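Local coordinates for outer membrane protein (Tpn50) (Borrelia burgdorferi, PDB 3OON), which probably helps hold the outer membrane to the cell wall by binding peptidoglycan through its C-terminal OmpA-like domain, at residues 17-22 / 33-38; 49-54 / 117-122; 55-60 / 67-72; 73-78 / 92-97. One frame throughout, in Å; residues are numbered along the deposited sequence.

Contact 1 of 4, residues 17-22 / 33-38; sequences FDIEFY and YKKIDL
Lys35 lays its aliphatic chain over Ile19, the lysine methylenes and the isoleucine tip running alongside each other with opposite directions, and Lys35 CD lies 3.8 Å from Ile19 CD1. This is helix-on-sheet packing in the OmpA-like alpha/beta sandwich: helix segment 33-38 runs roughly antiparallel to strand segment 17-20, their axes at 149°. With CG anti to the backbone N (chi1 -177°), the lysine leaves the helix toward the strand; the chain bends at chi3 (-74°), which sets CE, and NZ beyond it lies beside Asp18. There Lys35 NZ donates to the carbonyl oxygen Asp18 O at 2.6 Å. Asn1, the first residue of the crystallised fragment, also bonds here, its backbone oxygen accepting from NZ. Water 1 accepts from both NZ and the backbone N of Asp18, adding a water-mediated link to the direct bond. The carboxylate is less certain, because Asp18 has a second conformer: in the one described, OD1 forms a salt bridge to Lys35 NZ at 3.1 Å and OD2 bonds to Asn1 ND2.

Below the polar end the contact is hydrocarbon. Ile19 sits between two rings of its own strand region, its CG1 at the edge of Phe17 and its CG2 over one face of Phe21. At its tip, Ile19 CD1 meets Ile36 CG1 at 3.9 Å, the two isoleucines crossing at about a right angle.

Contact 2 of 4, residues 49-54 / 117-122; sequences NNILIE and VEITIL
Ile51, Ile53 and Ile119 form the apolar centre, on the side of the sheet that faces helix 63-83. Ile119 sits between the two isoleucines of the other strand: its first torsion (-65°) puts CG1 anti to the carbonyl carbon, where it lies 4.1 Å from Ile53 CG2, while its CG2 branch comes equally near Ile51 CD1. Ile53 CG2 also touches Val117 CG1, the side chains lying side by side and pointing the same way.

Beneath them the strands pair antiparallel. Leu52 with Thr120 and Glu54 with Glu118 are the hydrogen-bonded pairs; Ile51 with Ile121 and Ile53 with Ile119 are the non-hydrogen-bonded ones. Leu122 N donates to Asn50 O at 2.9 Å, and next to it Asn49 ND2 donates to Leu122 O at 3.0 Å in an N-H...O bond of 164°; water 2 links that same oxygen to Asn50 N.

On the reverse side lie Leu52, Thr120 and the two glutamates. Water 3 donates to Glu54 OE1 at 2.6 Å and to Leu52 O, and accepts from Thr120 OG1. Glu54 OE1 and Glu118 OE1 are 4.3 Å apart, yet each acid has a further partner: Glu54 OE2 takes Trp97 NE1, and Glu118 takes His56 NE2 and a salt bridge to Arg116. These donors probably offset the repulsion between two adjacent carboxylates.

Contact 3 of 4, residues 55-60 / 67-72; sequences GHTEQF and HELSEK. With SO4 (sulfate ion), chain B.
Gly55 and Ser70 meet backbone to backbone: with no side chain in between, the helix carbonyl Ser70 O approaches Gly55 CA to 3.4 Å in a CA-H...O contact with an angle of 157° at the hydrogen. The site is the strand-to-helix turn of the beta-alpha-beta unit in the OmpA-like domain, where the loop that follows strand 51-55 folds back beside helix 63-83. Ser70 presses its CB against the carbonyl group of Gly55, 3.6 Å from Gly55 O. Its first torsion, 72°, carries OG back toward the preceding helical turn, where OG donates to His67 O at 2.8 Å; Gly98 also hydrogen-bonds to that hydroxyl.

Further along the loop, Thr57 CG2 rests on Leu69 CD2 at 3.7 Å, the side chains crossing at a slant, while Thr57 OG1 is bonded to Ser99 OG. Beyond the threonine the backbone turns its amides toward a sulfate ion, which Arg73 and Arg115 also bind. In related OmpA-like domains residues of this loop and helix take part in peptidoglycan binding, so the ion, probably from the crystallisation liquor, may mark the same pocket. Glu58 N donates to sulfate O2 at 2.9 Å, with a weaker second bond to O3, and Gln59 N reaches O3, also at 2.9 Å.

Contact 4 of 4, residues 73-78 / 92-97; sequences RARAIG and ILFKGW. With SO4 (sulfate ion), chain B.
Phe94, with Arg75 and Ala74 closing on it, carries most of this contact between helix 63-83 and strand 92-96. The phenyl ring reaches up from the strand and Arg75 crosses one of its faces at about a right angle: Arg75 CG stands 3.8 Å from the ring centroid, 20° off the normal, a CH-pi contact. The arginine then continues over the ring, and its guanidinium, tilted 30° to the phenyl plane, brings NH1 to 3.6 Å from Phe94 CD2. Water 4 donates to Phe94 O and takes a weak bond from Arg75 NH2, while Arg75 NE pairs with Glu71 one helical turn back. The ring edge meets helix backbone, with Phe94 CE1 3.5 Å from Ala74 O and 3.7 Å from Gly78 CA. Ala74 CB fills in at Phe94 CD1, 4.2 Å away, and Ile92 CG2 lies over the ring's opposite face.

Arg73 points elsewhere: NH1, shared with His56 O, meets sulfate O2 nearly straight at 177°. The contact joins the helix to the last strand of the beta-alpha-beta unit 51-55, 63-83, 92-96: Ala74 also rests on Ile53 of the neighbouring strand, and Ile77 reaches Ile119 one strand further across the sheet.

In the fold
From the N terminus, contact 1 closes first, a short loop that brings helix 33-45 back onto strand 12-20. Contact 2 closes a long one, pairing strand 51-55 with the final strand 114-122; contacts 3 and 4 are both nested inside it, one after the other, and share helix 63-83. Strand 114-122 lies between 12-20 and 51-55, so contacts 1 and 2 meet through Phe17 and Val117, and Ile36 against Ile77 joins the two helices above the sheet. At the loop end, Gly55 is backbone hydrogen-bonded to Lys95 and Trp97, linking contacts 3 and 4. Both also reach the sulfate, through loop amides and Arg73 respectively, while His56 and Glu118 tie contact 3 to contact 2.

Contact 1 of 4, residues 17-22 / 33-38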
# COMPACT_ATOMS: atom_id res chain seq x y z
N PHE A 17 4.05 -7.99 -0.75
CA PHE A 17 5.16 -7.47 -1.54
C PHE A 17 6.10 -8.62 -1.86
O PHE A 17 5.88 -9.75 -1.42
CB PHE A 17 5.89 -6.36 -0.77
CG PHE A 17 6.30 -6.74 0.62
CD1 PHE A 17 7.57 -7.21 0.87
CD2 PHE A 17 5.39 -6.65 1.67
CE1 PHE A 17 7.95 -7.60 2.17
CE2 PHE A 17 5.76 -7.03 2.97
CZ PHE A 17 7.04 -7.50 3.22
N ASP A 18 7.14 -8.36 -2.64
CA ASP A 18 8.11 -9.41 -2.91
C ASP A 18 9.54 -8.92 -2.70
O ASP A 18 9.92 -7.83 -3.14
CB ASP A 18 7.92 -10.02 -4.30
CG ASP A 18 8.25 -9.05 -5.40
OD1 ASP A 18 8.44 -7.86 -5.10
OD2 ASP A 18 8.33 -9.47 -6.58
N ILE A 19 10.30 -9.76 -2.01
CA ILE A 19 11.65 -9.43 -1.55
C ILE A 19 12.56 -10.42 -2.23
O ILE A 19 12.31 -11.63 -2.18
CB ILE A 19 11.79 -9.61 -0.02
CG1 ILE A 19 10.94 -8.58 0.75
CG2 ILE A 19 13.27 -9.58 0.43
CD1 ILE A 19 11.44 -7.13 0.69
N GLU A 20 13.61 -9.91 -2.86
CA GLU A 20 14.62 -10.76 -3.45
C GLU A 20 15.49 -11.35 -2.35
O GLU A 20 16.09 -10.61 -1.56
CB GLU A 20 15.49 -9.98 -4.44
CG GLU A 20 14.75 -9.61 -5.71
CD GLU A 20 15.67 -9.19 -6.84
OE1 GLU A 20 16.75 -9.79 -7.01
OE2 GLU A 20 15.29 -8.26 -7.58
N PHE A 21 15.50 -12.68 -2.27
CA PHE A 21 16.42 -13.42 -1.43
C PHE A 21 17.41 -14.12 -2.33
O PHE A 21 17.08 -14.51 -3.45
CB PHE A 21 15.67 -14.48 -0.61
CG PHE A 21 14.77 -13.92 0.45
CD1 PHE A 21 15.29 -13.58 1.70
CD2 PHE A 21 13.42 -13.75 0.21
CE1 PHE A 21 14.45 -13.07 2.71
CE2 PHE A 21 12.58 -13.23 1.20
CZ PHE A 21 13.09 -12.89 2.44
N TYR A 22 18.64 -14.29 -1.86
CA TYR A 22 19.59 -15.11 -2.60
C TYR A 22 19.07 -16.54 -2.68
O TYR A 22 18.37 -16.99 -1.77
CB TYR A 22 20.97 -15.02 -1.96
CG TYR A 22 21.65 -13.70 -2.22
CD1 TYR A 22 22.15 -13.37 -3.49
CD2 TYR A 22 21.81 -12.76 -1.19
CE1 TYR A 22 22.78 -12.15 -3.73
CE2 TYR A 22 22.44 -11.54 -1.42
CZ TYR A 22 22.92 -11.24 -2.69
OH TYR A 22 23.54 -10.03 -2.93
N TYR A 33 16.56 -3.34 1.16
CA TYR A 33 16.35 -2.71 2.46
C TYR A 33 15.56 -1.40 2.38
O TYR A 33 14.81 -1.07 3.30
CB TYR A 33 17.67 -2.54 3.23
CG TYR A 33 18.18 -3.86 3.77
CD1 TYR A 33 17.49 -4.51 4.79
CD2 TYR A 33 19.33 -4.45 3.27
CE1 TYR A 33 17.94 -5.73 5.30
CE2 TYR A 33 19.79 -5.67 3.77
CZ TYR A 33 19.09 -6.30 4.78
OH TYR A 33 19.54 -7.50 5.27
N LYS A 34 15.72 -0.68 1.27
CA LYS A 34 14.97 0.55 1.03
C LYS A 34 13.46 0.28 0.95
O LYS A 34 12.64 1.06 1.44
CB LYS A 34 15.48 1.22 -0.25
CG LYS A 34 14.95 2.63 -0.51
CD LYS A 34 15.91 3.71 0.01
CE LYS A 34 16.05 4.88 -0.98
NZ LYS A 34 14.80 5.66 -1.18
N LYS A 35 13.09 -0.85 0.35
CA LYS A 35 11.69 -1.29 0.33
C LYS A 35 11.16 -1.60 1.73
O LYS A 35 10.04 -1.22 2.10
CB LYS A 35 11.52 -2.50 -0.58
CG LYS A 35 10.09 -2.99 -0.72
CD LYS A 35 10.00 -4.34 -1.46
CE LYS A 35 10.23 -4.19 -2.94
NZ LYS A 35 9.64 -5.34 -3.68
N ILE A 36 11.97 -2.31 2.52
CA ILE A 36 11.58 -2.59 3.90
C ILE A 36 11.50 -1.28 4.71
O ILE A 36 10.69 -1.17 5.62
CB ILE A 36 12.49 -3.62 4.58
CG1 ILE A 36 12.55 -4.91 3.74
CG2 ILE A 36 11.97 -3.95 5.98
CD1 ILE A 36 13.69 -5.84 4.14
N ASP A 37 12.33 -0.30 4.36
CA ASP A 37 12.29 1.02 5.01
C ASP A 37 10.94 1.71 4.80
O ASP A 37 10.41 2.36 5.71
CB ASP A 37 13.40 1.92 4.49
CG ASP A 37 14.77 1.55 5.02
OD1 ASP A 37 14.85 0.78 6.00
OD2 ASP A 37 15.77 2.05 4.46
N LEU A 38 10.39 1.55 3.60
CA LEU A 38 9.05 2.05 3.30
C LEU A 38 8.00 1.32 4.14
O LEU A 38 7.11 1.96 4.73
CB LEU A 38 8.73 1.93 1.80
CG LEU A 38 7.30 2.30 1.41
CD1 LEU A 38 6.91 3.73 1.85
CD2 LEU A 38 7.11 2.13 -0.08
O HOH W 1 6.81 -5.61 -3.98

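Contact 2 of 4, residues 49-54 / 117-122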
# COMPACT_ATOMS: atom_id res chain seq x y z
N ASN A 49 -0.22 -1.52 17.22
CA ASN A 49 -0.55 -2.80 16.58
C ASN A 49 0.55 -3.85 16.64
O ASN A 49 1.74 -3.55 16.48
CB ASN A 49 -0.97 -2.60 15.13
CG ASN A 49 -2.03 -1.54 14.97
OD1 ASN A 49 -1.79 -0.36 15.22
ND2 ASN A 49 -3.23 -1.95 14.58
N ASN A 50 0.13 -5.10 16.85
CA ASN A 50 1.00 -6.25 16.65
C ASN A 50 1.02 -6.55 15.17
O ASN A 50 0.11 -6.14 14.44
CB ASN A 50 0.49 -7.44 17.46
CG ASN A 50 0.47 -7.15 18.95
OD1 ASN A 50 1.48 -6.74 19.51
ND2 ASN A 50 -0.68 -7.34 19.59
N ILE A 51 2.05 -7.25 14.71
CA ILE A 51 2.12 -7.63 13.29
C ILE A 51 2.35 -9.13 13.10
O ILE A 51 2.90 -9.80 13.97
CB ILE A 51 3.19 -6.83 12.48
CG1 ILE A 51 4.61 -7.12 12.97
CG2 ILE A 51 2.89 -5.32 12.49
CD1 ILE A 51 5.68 -6.53 12.03
N LEU A 52 1.92 -9.64 11.96
CA LEU A 52 2.18 -11.02 11.58
C LEU A 52 2.98 -11.00 10.29
O LEU A 52 2.57 -10.35 9.32
CB LEU A 52 0.84 -11.74 11.34
CG LEU A 52 0.87 -13.06 10.55
CD1 LEU A 52 1.56 -14.15 11.36
CD2 LEU A 52 -0.56 -13.47 10.23
N ILE A 53 4.12 -11.70 10.29
CA ILE A 53 4.98 -11.75 9.11
C ILE A 53 5.00 -13.18 8.60
O ILE A 53 5.35 -14.11 9.35
CB ILE A 53 6.43 -11.31 9.40
CG1 ILE A 53 6.46 -9.97 10.13
CG2 ILE A 53 7.24 -11.28 8.08
CD1 ILE A 53 7.86 -9.42 10.37
N GLU A 54 4.61 -13.36 7.34
CA GLU A 54 4.45 -14.69 6.75
C GLU A 54 5.41 -14.89 5.59
O GLU A 54 5.46 -14.06 4.66
CB GLU A 54 3.01 -14.89 6.28
CG GLU A 54 1.98 -14.76 7.40
CD GLU A 54 0.57 -14.92 6.91
OE1 GLU A 54 -0.06 -13.90 6.55
OE2 GLU A 54 0.09 -16.07 6.88
N VAL A 117 6.31 -12.19 0.54
CA VAL A 117 6.24 -11.96 1.98
C VAL A 117 4.96 -11.17 2.21
O VAL A 117 4.58 -10.33 1.39
CB VAL A 117 7.45 -11.16 2.55
CG1 VAL A 117 7.36 -11.07 4.09
CG2 VAL A 117 8.76 -11.79 2.18
N GLU A 118 4.29 -11.46 3.30
CA GLU A 118 3.15 -10.68 3.69
C GLU A 118 3.40 -10.22 5.10
O GLU A 118 3.99 -10.96 5.90
CB GLU A 118 1.85 -11.48 3.64
CG GLU A 118 1.41 -11.86 2.23
CD GLU A 118 1.90 -13.24 1.83
OE1 GLU A 118 1.79 -14.18 2.67
OE2 GLU A 118 2.39 -13.38 0.69
N ILE A 119 2.98 -9.00 5.38
CA ILE A 119 2.96 -8.49 6.74
C ILE A 119 1.55 -7.95 6.99
O ILE A 119 1.03 -7.14 6.20
CB ILE A 119 3.98 -7.37 6.95
CG1 ILE A 119 5.41 -7.90 6.78
CG2 ILE A 119 3.80 -6.75 8.34
CD1 ILE A 119 6.50 -6.83 6.87
N THR A 120 0.92 -8.41 8.06
CA THR A 120 -0.41 -7.93 8.41
C THR A 120 -0.35 -7.05 9.66
O THR A 120 0.17 -7.47 10.69
CB THR A 120 -1.39 -9.10 8.61
OG1 THR A 120 -1.44 -9.87 7.41
CG2 THR A 120 -2.80 -8.59 8.92
N ILE A 121 -0.87 -5.83 9.54
CA ILE A 121 -1.02 -4.96 10.71
C ILE A 121 -2.28 -5.45 11.39
O ILE A 121 -3.40 -5.25 10.89
CB ILE A 121 -1.13 -3.48 10.33
CG1 ILE A 121 0.08 -3.06 9.47
CG2 ILE A 121 -1.19 -2.61 11.59
CD1 ILE A 121 -0.07 -1.69 8.81
N LEU A 122 -2.10 -6.13 12.52
CA LEU A 122 -3.20 -6.81 13.19
C LEU A 122 -4.09 -5.82 13.92
O LEU A 122 -3.60 -4.89 14.56
CB LEU A 122 -2.68 -7.87 14.17
CG LEU A 122 -1.80 -8.97 13.57
CD1 LEU A 122 -1.21 -9.82 14.68
CD2 LEU A 122 -2.57 -9.85 12.55
O HOH W 2 -2.70 -5.38 17.05
O HOH W 3 0.78 -11.44 7.04

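Contact 3 of 4, residues 55-60 / 67-72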
# COMPACT_ATOMS: atom_id res chain seq x y z
N GLY A 55 6.19 -15.97 5.67
CA GLY A 55 7.23 -16.27 4.68
C GLY A 55 6.83 -17.44 3.80
O GLY A 55 5.98 -18.27 4.18
N HIS A 56 7.44 -17.51 2.62
CA HIS A 56 7.12 -18.52 1.63
C HIS A 56 8.36 -19.00 0.89
O HIS A 56 9.35 -18.26 0.71
CB HIS A 56 6.11 -17.99 0.60
CG HIS A 56 4.84 -17.48 1.20
ND1 HIS A 56 3.71 -18.27 1.35
CD2 HIS A 56 4.51 -16.26 1.69
CE1 HIS A 56 2.75 -17.56 1.91
NE2 HIS A 56 3.20 -16.33 2.12
N THR A 57 8.29 -20.25 0.46
CA THR A 57 9.26 -20.81 -0.46
C THR A 57 8.51 -21.23 -1.72
O THR A 57 7.28 -21.24 -1.73
CB THR A 57 9.95 -22.05 0.13
OG1 THR A 57 8.96 -22.95 0.63
CG2 THR A 57 10.88 -21.66 1.27
N GLU A 58 9.26 -21.57 -2.76
CA GLU A 58 8.67 -22.01 -4.01
C GLU A 58 9.01 -23.46 -4.35
O GLU A 58 8.20 -24.17 -4.94
CB GLU A 58 9.08 -21.08 -5.15
CG GLU A 58 8.52 -19.67 -4.97
CD GLU A 58 8.74 -18.77 -6.17
OE1 GLU A 58 9.52 -19.14 -7.08
OE2 GLU A 58 8.12 -17.68 -6.20
N GLN A 59 10.22 -23.88 -3.97
CA GLN A 59 10.75 -25.21 -4.29
C GLN A 59 9.91 -26.30 -3.62
O GLN A 59 9.41 -26.11 -2.51
CB GLN A 59 12.20 -25.30 -3.79
CG GLN A 59 12.98 -26.54 -4.16
CD GLN A 59 14.45 -26.45 -3.74
OE1 GLN A 59 15.34 -26.37 -4.59
NE2 GLN A 59 14.71 -26.47 -2.43
N PHE A 60 9.73 -27.42 -4.29
CA PHE A 60 9.08 -28.53 -3.61
C PHE A 60 10.09 -29.44 -2.93
O PHE A 60 10.37 -30.56 -3.37
CB PHE A 60 8.00 -29.21 -4.47
CG PHE A 60 6.69 -28.46 -4.46
CD1 PHE A 60 5.82 -28.56 -3.37
CD2 PHE A 60 6.37 -27.57 -5.50
CE1 PHE A 60 4.63 -27.84 -3.33
CE2 PHE A 60 5.17 -26.84 -5.47
CZ PHE A 60 4.30 -26.98 -4.39
N HIS A 67 9.51 -25.40 5.43
CA HIS A 67 8.92 -24.65 6.52
C HIS A 67 9.97 -23.78 7.24
O HIS A 67 9.76 -22.58 7.45
CB HIS A 67 8.20 -25.55 7.51
CG HIS A 67 7.67 -24.79 8.69
ND1 HIS A 67 8.35 -24.73 9.89
CD2 HIS A 67 6.58 -24.01 8.83
CE1 HIS A 67 7.68 -23.96 10.72
NE2 HIS A 67 6.60 -23.51 10.11
N GLU A 68 11.09 -24.40 7.61
CA GLU A 68 12.16 -23.69 8.29
C GLU A 68 12.68 -22.51 7.46
O GLU A 68 12.78 -21.40 7.96
CB GLU A 68 13.31 -24.64 8.66
CG GLU A 68 14.46 -23.97 9.43
CD GLU A 68 14.05 -23.44 10.82
OE1 GLU A 68 12.97 -23.79 11.34
OE2 GLU A 68 14.84 -22.66 11.39
N LEU A 69 12.99 -22.76 6.19
CA LEU A 69 13.47 -21.69 5.32
C LEU A 69 12.47 -20.53 5.24
O LEU A 69 12.85 -19.37 5.37
CB LEU A 69 13.82 -22.24 3.93
CG LEU A 69 14.30 -21.24 2.86
CD1 LEU A 69 15.56 -20.46 3.28
CD2 LEU A 69 14.54 -22.00 1.54
N SER A 70 11.19 -20.85 5.04
CA SER A 70 10.17 -19.84 4.89
C SER A 70 10.02 -19.03 6.18
O SER A 70 9.84 -17.81 6.12
CB SER A 70 8.84 -20.48 4.48
OG SER A 70 8.26 -21.20 5.56
N GLU A 71 10.12 -19.69 7.34
CA GLU A 71 10.05 -18.99 8.62
C GLU A 71 11.26 -18.09 8.85
O GLU A 71 11.12 -16.98 9.36
CB GLU A 71 9.83 -19.94 9.81
CG GLU A 71 9.42 -19.16 11.09
CD GLU A 71 9.36 -20.02 12.33
OE1 GLU A 71 10.25 -19.88 13.20
OE2 GLU A 71 8.41 -20.82 12.46
N LYS A 72 12.45 -18.56 8.45
CA LYS A 72 13.67 -17.76 8.59
C LYS A 72 13.66 -16.52 7.70
O LYS A 72 14.30 -15.51 8.02
CB LYS A 72 14.92 -18.61 8.34
CG LYS A 72 15.03 -19.83 9.27
CD LYS A 72 16.42 -20.42 9.28
CE LYS A 72 17.30 -19.74 10.32
NZ LYS A 72 18.60 -20.45 10.54
S SO4 B . 12.89 -21.33 -2.68
O1 SO4 B . 13.27 -21.27 -4.10
O2 SO4 B . 11.86 -20.33 -2.40
O3 SO4 B . 12.38 -22.67 -2.41
O4 SO4 B . 14.08 -21.09 -1.87

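Contact 4 of 4, residues 73-78 / 92-97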
# COMPACT_ATOMS: atom_id res chain seq x y z
N ARG A 73 12.95 -16.60 6.58
CA ARG A 73 12.72 -15.45 5.70
C ARG A 73 11.85 -14.39 6.39
O ARG A 73 12.19 -13.21 6.38
CB ARG A 73 12.12 -15.87 4.36
CG ARG A 73 13.16 -16.43 3.43
CD ARG A 73 12.58 -16.95 2.13
NE ARG A 73 13.66 -17.44 1.29
CZ ARG A 73 13.49 -18.24 0.25
NH1 ARG A 73 12.28 -18.65 -0.10
NH2 ARG A 73 14.54 -18.64 -0.46
N ALA A 74 10.74 -14.82 6.99
CA ALA A 74 9.91 -13.93 7.81
C ALA A 74 10.73 -13.29 8.93
O ALA A 74 10.63 -12.09 9.21
CB ALA A 74 8.71 -14.69 8.38
N ARG A 75 11.55 -14.11 9.59
CA ARG A 75 12.41 -13.63 10.67
C ARG A 75 13.48 -12.63 10.23
O ARG A 75 13.76 -11.67 10.95
CB ARG A 75 13.02 -14.80 11.44
CG ARG A 75 12.03 -15.42 12.38
CD ARG A 75 12.61 -16.53 13.25
NE ARG A 75 11.54 -17.10 14.07
CZ ARG A 75 11.16 -16.63 15.25
NH1 ARG A 75 11.76 -15.57 15.79
NH2 ARG A 75 10.16 -17.22 15.90
N ALA A 76 14.06 -12.83 9.05
CA ALA A 76 15.02 -11.87 8.49
C ALA A 76 14.38 -10.48 8.33
O ALA A 76 15.01 -9.47 8.67
CB ALA A 76 15.55 -12.38 7.15
N ILE A 77 13.14 -10.44 7.84
CA ILE A 77 12.39 -9.19 7.69
C ILE A 77 12.08 -8.57 9.05
O ILE A 77 12.34 -7.38 9.28
CB ILE A 77 11.07 -9.39 6.88
CG1 ILE A 77 11.36 -10.01 5.49
CG2 ILE A 77 10.28 -8.08 6.78
CD1 ILE A 77 12.11 -9.13 4.54
N GLY A 78 11.56 -9.40 9.95
CA GLY A 78 11.23 -8.97 11.31
C GLY A 78 12.43 -8.43 12.05
O GLY A 78 12.35 -7.38 12.71
N ILE A 92 5.70 -9.07 17.31
CA ILE A 92 5.80 -9.76 16.00
C ILE A 92 5.56 -11.27 16.03
O ILE A 92 6.26 -12.01 16.72
CB ILE A 92 7.16 -9.49 15.29
CG1 ILE A 92 7.48 -8.00 15.28
CG2 ILE A 92 7.13 -10.06 13.85
CD1 ILE A 92 8.86 -7.67 14.72
N LEU A 93 4.56 -11.72 15.28
CA LEU A 93 4.34 -13.14 15.04
C LEU A 93 5.01 -13.49 13.72
O LEU A 93 4.95 -12.71 12.76
CB LEU A 93 2.85 -13.47 14.98
CG LEU A 93 1.99 -13.41 16.24
CD1 LEU A 93 0.50 -13.35 15.91
CD2 LEU A 93 2.26 -14.60 17.13
N PHE A 94 5.69 -14.64 13.69
CA PHE A 94 6.40 -15.13 12.51
C PHE A 94 5.79 -16.45 12.08
O PHE A 94 5.69 -17.37 12.90
CB PHE A 94 7.88 -15.37 12.83
CG PHE A 94 8.63 -14.14 13.24
CD1 PHE A 94 9.14 -13.27 12.29
CD2 PHE A 94 8.85 -13.87 14.59
CE1 PHE A 94 9.87 -12.13 12.67
CE2 PHE A 94 9.56 -12.74 14.99
CZ PHE A 94 10.08 -11.87 14.02
N LYS A 95 5.41 -16.55 10.81
CA LYS A 95 4.81 -17.76 10.28
C LYS A 95 5.49 -18.16 8.97
O LYS A 95 5.62 -17.34 8.06
CB LYS A 95 3.31 -17.54 10.03
CG LYS A 95 2.60 -18.59 9.20
CD LYS A 95 2.26 -19.81 10.01
CE LYS A 95 1.15 -20.62 9.37
NZ LYS A 95 1.03 -21.97 10.00
N GLY A 96 5.90 -19.41 8.87
CA GLY A 96 6.41 -19.95 7.61
C GLY A 96 5.39 -20.90 7.00
O GLY A 96 4.88 -21.77 7.70
N TRP A 97 5.10 -20.72 5.71
CA TRP A 97 4.14 -21.57 5.01
C TRP A 97 4.82 -22.62 4.13
O TRP A 97 4.16 -23.40 3.43
CB TRP A 97 3.24 -20.71 4.12
CG TRP A 97 2.20 -19.99 4.88
CD1 TRP A 97 2.18 -18.66 5.19
CD2 TRP A 97 1.00 -20.55 5.44
NE1 TRP A 97 1.05 -18.35 5.90
CE2 TRP A 97 0.30 -19.49 6.07
CE3 TRP A 97 0.45 -21.84 5.46
CZ2 TRP A 97 -0.92 -19.69 6.72
CZ3 TRP A 97 -0.77 -22.03 6.11
CH2 TRP A 97 -1.44 -20.96 6.73
S SO4 B . 12.89 -21.33 -2.68
O1 SO4 B . 13.27 -21.27 -4.10
O2 SO4 B . 11.86 -20.33 -2.40
O3 SO4 B . 12.38 -22.67 -2.41
O4 SO4 B . 14.08 -21.09 -1.87
O HOH W 4 7.54 -18.48 14.92